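Long-range contacts in putative hydantoin racemase (Klebsiella pneumoniae subsp. pneumoniae, PDB 3QVL), which racemises allantoin, and probably also other 5-monosubstituted hydantoins, by interconverting their D and L forms: residues A[18-22]-A[183-187]; A[26-31]-A[209-213]; A[162-167]-A[192-196]. Residue numbers count along the deposited sequence, not the author numbering.

Contact 1: A[18-22]-A[183-187]; sequences TIGAA and GGMAT. With 5HY ([(4R)-2,5-dioxoimidazolidin-4-yl]acetic acid), chain C.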
# COMPACT_ATOMS: atom_id res chain seq x y z
N THR A 18 -19.86 28.68 15.78
CA THR A 18 -18.54 28.80 15.17
C THR A 18 -18.54 28.23 13.76
O THR A 18 -18.04 28.85 12.82
CB THR A 18 -17.46 28.10 16.03
OG1 THR A 18 -17.47 28.63 17.36
CG2 THR A 18 -16.06 28.29 15.43
N ILE A 19 -19.13 27.04 13.62
CA ILE A 19 -19.26 26.36 12.33
C ILE A 19 -20.11 27.18 11.35
O ILE A 19 -19.73 27.37 10.19
CB ILE A 19 -19.82 24.93 12.51
CG1 ILE A 19 -18.75 24.02 13.12
CG2 ILE A 19 -20.31 24.36 11.19
CD1 ILE A 19 -19.29 22.77 13.79
N GLY A 20 -21.26 27.66 11.83
CA GLY A 20 -22.16 28.49 11.03
C GLY A 20 -21.54 29.78 10.53
O GLY A 20 -21.76 30.18 9.39
N ALA A 21 -20.75 30.42 11.39
CA ALA A 21 -20.05 31.66 11.05
C ALA A 21 -19.00 31.44 9.95
O ALA A 21 -18.88 32.25 9.04
CB ALA A 21 -19.41 32.27 12.29
N ALA A 22 -18.26 30.33 10.05
CA ALA A 22 -17.24 29.99 9.06
C ALA A 22 -17.86 29.66 7.70
O ALA A 22 -17.30 30.00 6.66
CB ALA A 22 -16.40 28.83 9.55
N GLY A 183 -13.99 21.24 13.96
CA GLY A 183 -15.03 22.20 13.58
C GLY A 183 -14.96 23.45 14.44
O GLY A 183 -15.36 24.53 14.01
N GLY A 184 -14.42 23.30 15.65
CA GLY A 184 -14.23 24.42 16.57
C GLY A 184 -13.08 25.34 16.21
O GLY A 184 -12.96 26.44 16.76
N MET A 185 -12.23 24.89 15.29
CA MET A 185 -11.09 25.68 14.81
C MET A 185 -11.43 26.45 13.53
O MET A 185 -10.58 27.16 12.99
CB MET A 185 -9.88 24.77 14.54
CG MET A 185 -9.26 24.15 15.77
SD MET A 185 -7.94 23.01 15.33
CE MET A 185 -7.77 22.08 16.85
N ALA A 186 -12.67 26.31 13.07
CA ALA A 186 -13.11 26.81 11.77
C ALA A 186 -12.78 28.28 11.48
O ALA A 186 -12.34 28.62 10.38
CB ALA A 186 -14.60 26.55 11.57
N THR A 187 -12.98 29.14 12.48
CA THR A 187 -12.79 30.59 12.30
C THR A 187 -11.34 31.05 12.48
O THR A 187 -11.05 32.25 12.42
CB THR A 187 -13.74 31.41 13.21
OG1 THR A 187 -13.55 31.02 14.58
CG2 THR A 187 -15.19 31.20 12.82
C 5HY C . -14.92 17.91 15.68
N 5HY C . -15.05 16.45 17.45
O 5HY C . -14.59 18.50 14.65
CA 5HY C . -14.27 16.65 16.22
CB 5HY C . -12.76 16.82 16.51
CG 5HY C . -12.36 18.07 17.31
OAB 5HY C . -16.81 17.49 18.41
NAF 5HY C . -15.92 18.27 16.49
CAI 5HY C . -15.98 17.40 17.50
OD1 5HY C . -11.18 18.10 17.73
OD2 5HY C . -13.21 18.97 17.49
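The CG2 methyl of Thr18 lies over the backbone carbonyls of two successive glycines, 3.8 Å from Gly184 O and 4.1 Å from Gly183 O. This is an interdomain contact of the Asp/Glu/hydantoin racemase fold, in which two parallel four-stranded sheets of the same 2-1-3-4 order belong to two alpha/beta halves. Helix 13-26 of the first half meets the loop that follows strand 177-180 of the second. No hydrogen bond crosses between the segments, so the contact rests on van der Waals packing, with 279 Å² buried. The backbones come close: Ala22 and Thr187 have their CA atoms only 5.5 Å apart, and Ile19 and Gly183 6.1 Å. Small residues permit this approach. Ala22 CB and Ala186 CB touch at 3.5 Å, while Thr187 CG2 sits 3.7 Å from Thr18 O and 4.2 Å from Ala22 CB. The hydroxyl of Thr18 is engaged elsewhere, hydrogen-bonded to Glu152 and to the carbonyl of Ala14 one helical turn earlier. The CA-CB bond of Ile19 points sideways, yet CG1 comes 3.5 Å from Gly183 O; a modelled CB on Gly183 would fall just 3.1 Å from Ile19 CD1, so the missing side chain makes room for the isoleucine. The amide of that glycine turns to the ligand, bound in the cleft with Asn10, Ile45 and Phe78 of one half and Thr117 and Ser182 of the other as further hydrogen-bonding partners. Gly183 N donates to atom O of the hydantoin ring of 5HY at 2.9 Å, with an N-H...O angle of 164°.

Contact 2: A[26-31]-A[209-213]; sequences VAAPGT and KMVES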
# COMPACT_ATOMS: atom_id res chain seq x y z
N VAL A 26 -17.73 32.41 3.73
CA VAL A 26 -17.20 32.06 2.40
C VAL A 26 -18.28 31.73 1.38
O VAL A 26 -17.98 31.51 0.20
CB VAL A 26 -16.19 30.87 2.48
CG1 VAL A 26 -15.01 31.22 3.38
CG2 VAL A 26 -16.89 29.60 2.95
N ALA A 27 -19.54 31.70 1.83
CA ALA A 27 -20.68 31.36 0.98
C ALA A 27 -20.79 32.29 -0.22
O ALA A 27 -20.67 33.51 -0.09
CB ALA A 27 -21.97 31.37 1.79
N ALA A 28 -21.01 31.70 -1.40
CA ALA A 28 -21.18 32.45 -2.64
C ALA A 28 -22.49 33.24 -2.62
O ALA A 28 -23.42 32.89 -1.89
CB ALA A 28 -21.15 31.50 -3.83
N PRO A 29 -22.56 34.34 -3.41
CA PRO A 29 -23.83 35.07 -3.53
C PRO A 29 -24.96 34.15 -3.96
O PRO A 29 -24.81 33.39 -4.93
CB PRO A 29 -23.53 36.11 -4.62
CG PRO A 29 -22.07 36.34 -4.51
CD PRO A 29 -21.47 35.01 -4.13
N GLY A 30 -26.08 34.20 -3.24
CA GLY A 30 -27.23 33.34 -3.53
C GLY A 30 -27.29 32.09 -2.68
O GLY A 30 -28.27 31.35 -2.73
N THR A 31 -26.23 31.84 -1.90
CA THR A 31 -26.17 30.67 -1.02
C THR A 31 -26.67 31.00 0.38
O THR A 31 -26.19 31.94 1.02
CB THR A 31 -24.74 30.08 -0.95
OG1 THR A 31 -24.36 29.58 -2.24
CG2 THR A 31 -24.67 28.93 0.06
N LYS A 209 -17.84 25.09 -0.12
CA LYS A 209 -17.43 25.35 -1.50
C LYS A 209 -17.54 24.11 -2.38
O LYS A 209 -17.83 24.23 -3.57
CB LYS A 209 -16.00 25.92 -1.55
CG LYS A 209 -15.75 27.19 -0.72
CD LYS A 209 -16.84 28.26 -0.88
CE LYS A 209 -16.74 29.00 -2.21
NZ LYS A 209 -17.83 30.02 -2.33
N MET A 210 -17.32 22.93 -1.80
CA MET A 210 -17.47 21.67 -2.52
C MET A 210 -18.92 21.39 -2.89
O MET A 210 -19.21 20.96 -4.01
CB MET A 210 -16.88 20.49 -1.73
CG MET A 210 -15.35 20.51 -1.57
SD MET A 210 -14.42 20.73 -3.10
CE MET A 210 -14.18 22.51 -3.10
N VAL A 211 -19.83 21.63 -1.95
CA VAL A 211 -21.26 21.49 -2.19
C VAL A 211 -21.71 22.45 -3.30
O VAL A 211 -22.38 22.04 -4.24
CB VAL A 211 -22.10 21.70 -0.91
CG1 VAL A 211 -23.59 21.66 -1.22
CG2 VAL A 211 -21.77 20.64 0.13
N GLU A 212 -21.32 23.72 -3.17
CA GLU A 212 -21.62 24.74 -4.18
C GLU A 212 -21.10 24.34 -5.56
O GLU A 212 -21.80 24.52 -6.56
CB GLU A 212 -21.03 26.09 -3.78
CG GLU A 212 -21.79 26.82 -2.68
CD GLU A 212 -21.09 28.09 -2.23
OE1 GLU A 212 -19.87 28.21 -2.43
OE2 GLU A 212 -21.77 28.97 -1.66
N SER A 213 -19.88 23.81 -5.60
CA SER A 213 -19.26 23.36 -6.84
C SER A 213 -20.04 22.21 -7.49
O SER A 213 -20.33 22.26 -8.68
CB SER A 213 -17.81 22.94 -6.59
OG SER A 213 -17.03 24.05 -6.18
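Glu212 and Lys209, one helical turn apart on helix 203-216, bury 62 and 56 Å² against the loop that leads from helix 13-26 into strand 31-36. That loop is the helix-to-strand connection of a beta-alpha-beta unit begun by strand 2-7 in the first parallel sheet, met here by the helix after the last strand of the second sheet. OE2 of Glu212 accepts hydrogen bonds from Ala28 N at 2.8 Å (N-H...O angle 160°) and Thr31 OG1 at 2.7 Å, whereas OE1 forms an i to i+3 salt bridge with Lys209 NZ at 2.7 Å. Ala28 and Thr31 are the first and last residues of a type II beta turn, closed by Thr31 N to Ala28 O at 3.0 Å, so a single oxygen grips both its ends. The positive phi of Gly30 (96°) suits its third position. Lys209 starts sideways and curls through three successive m torsions, which bring NZ to Val26 O at 2.9 Å, linking the carboxylate to that carbonyl. Val26, with 39 Å² buried, adds an apolar touch, CG2 lying 4.1 Å from Lys209 CD. Helix 203-216 also faces a second subunit, its Met210 on Met210 of that chain; Val26 packs on Leu217 of the same neighbour. Within the chain, Glu212 and Thr31 pack on Ile4 of strand 2-7, and Val211 on both Ile4 and Ile95 of strand 94-96.

Contact 3: A[162-167]-A[192-196]; sequences VRERCI and LTREL
Leu192 and Leu196, one turn apart on helix 192-196, direct their CA-CB bonds at helix 162-167 and adopt m,t rotamers. Leu192 CD1 packs on Val162 CG1 (4.0 Å) and Cys166 SG (4.3 Å); Leu196 places CD1 3.6 Å from Cys166 CB and CD2 3.6 Å from Ile167 CG1, with Ile167 also m,t. Backbone i to i+4 bonds run Cys166 N to Val162 O (2.8 Å) and Leu196 N to Leu192 O (2.9 Å). CA pairs are Arg163-Leu192 (7.1 Å) and Ile167-Leu196 (7.4 Å). The segment axes approach to 11.5 Å and cross at -46°, N-to-C directions alike. These helices belong to consecutive beta-alpha-beta crossovers of the second parallel sheet, with strand 177-180 between them in sequence; Val162 and Cys166 pack on its Leu180 and Ile178. Farther out, Arg163, extended t,t,t, passes Leu192, CG lying 3.9 Å from CD2. At the polar edge, Arg163 NE donates to OE2 of Glu195 (t,t) near the guanidinium plane at 2.6 Å (145°), a salt bridge, while NH1 pairs with Glu160.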
# COMPACT_ATOMS: atom_id res chain seq x y z
N VAL A 162 -3.04 25.95 19.20
CA VAL A 162 -3.15 25.63 17.77
C VAL A 162 -2.10 26.41 16.97
O VAL A 162 -1.37 25.82 16.17
CB VAL A 162 -4.58 25.91 17.22
CG1 VAL A 162 -4.62 25.82 15.70
CG2 VAL A 162 -5.59 24.95 17.83
N ARG A 163 -2.03 27.71 17.22
CA ARG A 163 -1.06 28.59 16.57
C ARG A 163 0.38 28.11 16.77
O ARG A 163 1.13 27.97 15.80
CB ARG A 163 -1.22 30.03 17.08
CG ARG A 163 -0.30 31.05 16.43
CD ARG A 163 -0.38 32.39 17.15
NE ARG A 163 0.76 33.24 16.84
CZ ARG A 163 1.90 33.26 17.54
NH1 ARG A 163 2.06 32.47 18.59
NH2 ARG A 163 2.88 34.07 17.17
N GLU A 164 0.74 27.83 18.02
CA GLU A 164 2.08 27.36 18.38
C GLU A 164 2.41 26.01 17.74
O GLU A 164 3.53 25.79 17.28
CB GLU A 164 2.24 27.28 19.90
CG GLU A 164 2.33 28.63 20.60
CD GLU A 164 2.35 28.51 22.12
OE1 GLU A 164 2.50 27.39 22.64
OE2 GLU A 164 2.21 29.56 22.79
N ARG A 165 1.42 25.12 17.72
CA ARG A 165 1.58 23.81 17.09
C ARG A 165 1.70 23.88 15.57
O ARG A 165 2.41 23.07 14.97
CB ARG A 165 0.45 22.87 17.51
CG ARG A 165 0.93 21.66 18.28
CD ARG A 165 1.16 20.51 17.31
NE ARG A 165 2.29 19.67 17.66
CZ ARG A 165 3.44 19.64 16.99
NH1 ARG A 165 3.62 20.42 15.93
NH2 ARG A 165 4.41 18.83 17.37
N CYS A 166 1.01 24.84 14.96
CA CYS A 166 1.11 25.09 13.52
C CYS A 166 2.51 25.57 13.14
O CYS A 166 3.09 25.10 12.16
CB CYS A 166 0.06 26.10 13.07
SG CYS A 166 -1.63 25.46 13.02
N ILE A 167 3.04 26.51 13.93
CA ILE A 167 4.40 27.04 13.73
C ILE A 167 5.44 25.93 13.84
O ILE A 167 6.35 25.84 13.01
CB ILE A 167 4.72 28.18 14.74
CG1 ILE A 167 3.79 29.38 14.51
CG2 ILE A 167 6.18 28.63 14.62
CD1 ILE A 167 3.74 30.37 15.66
N LEU A 192 -4.63 32.54 10.65
CA LEU A 192 -3.42 31.72 10.64
C LEU A 192 -2.77 31.65 9.26
O LEU A 192 -1.55 31.60 9.15
CB LEU A 192 -3.72 30.31 11.17
CG LEU A 192 -3.99 30.13 12.67
CD1 LEU A 192 -4.43 28.71 12.97
CD2 LEU A 192 -2.79 30.52 13.52
N THR A 193 -3.59 31.65 8.21
CA THR A 193 -3.10 31.68 6.83
C THR A 193 -2.33 32.98 6.56
O THR A 193 -1.24 32.96 5.98
CB THR A 193 -4.25 31.50 5.81
OG1 THR A 193 -4.83 30.20 5.97
CG2 THR A 193 -3.75 31.64 4.37
N ARG A 194 -2.90 34.10 7.00
CA ARG A 194 -2.28 35.42 6.83
C ARG A 194 -1.02 35.57 7.68
O ARG A 194 -0.03 36.17 7.24
CB ARG A 194 -3.28 36.53 7.16
N GLU A 195 -1.06 35.02 8.89
CA GLU A 195 0.04 35.13 9.85
C GLU A 195 1.24 34.25 9.48
O GLU A 195 2.39 34.69 9.56
CB GLU A 195 -0.45 34.80 11.26
CG GLU A 195 0.52 35.14 12.38
CD GLU A 195 0.10 34.54 13.71
OE1 GLU A 195 -1.10 34.60 14.05
OE2 GLU A 195 0.98 34.02 14.42
N LEU A 196 0.96 33.01 9.09
CA LEU A 196 2.02 32.03 8.83
C LEU A 196 2.46 31.96 7.37
O LEU A 196 3.43 31.28 7.04
CB LEU A 196 1.60 30.64 9.33
CG LEU A 196 1.10 30.51 10.77
CD1 LEU A 196 0.70 29.07 11.06
CD2 LEU A 196 2.13 31.00 11.78

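From the N terminus, helix 13-26 supplies 18-22 to contact 1, and the loop just after it supplies 26-31 to contact 2. Both wait for partners over 160 residues on. Helix 157-172 then brings 162-167, the start of contact 3, and 183-187 closes contact 1 before 192-196 closes contact 3, so these two cross. Last, 209-213 closes contact 2, whose span encloses contact 3 and crosses contact 1. Contact 1 joins the two halves at the ligand cleft; contact 2 ties helix 203-216 back onto the first half; contact 3 lies within the second. Met185 CE bridges contacts 1 and 3, 3.7 Å from Val162 CG2, whereas the nearest atoms of contacts 2 and 3 lie about 11 Å apart.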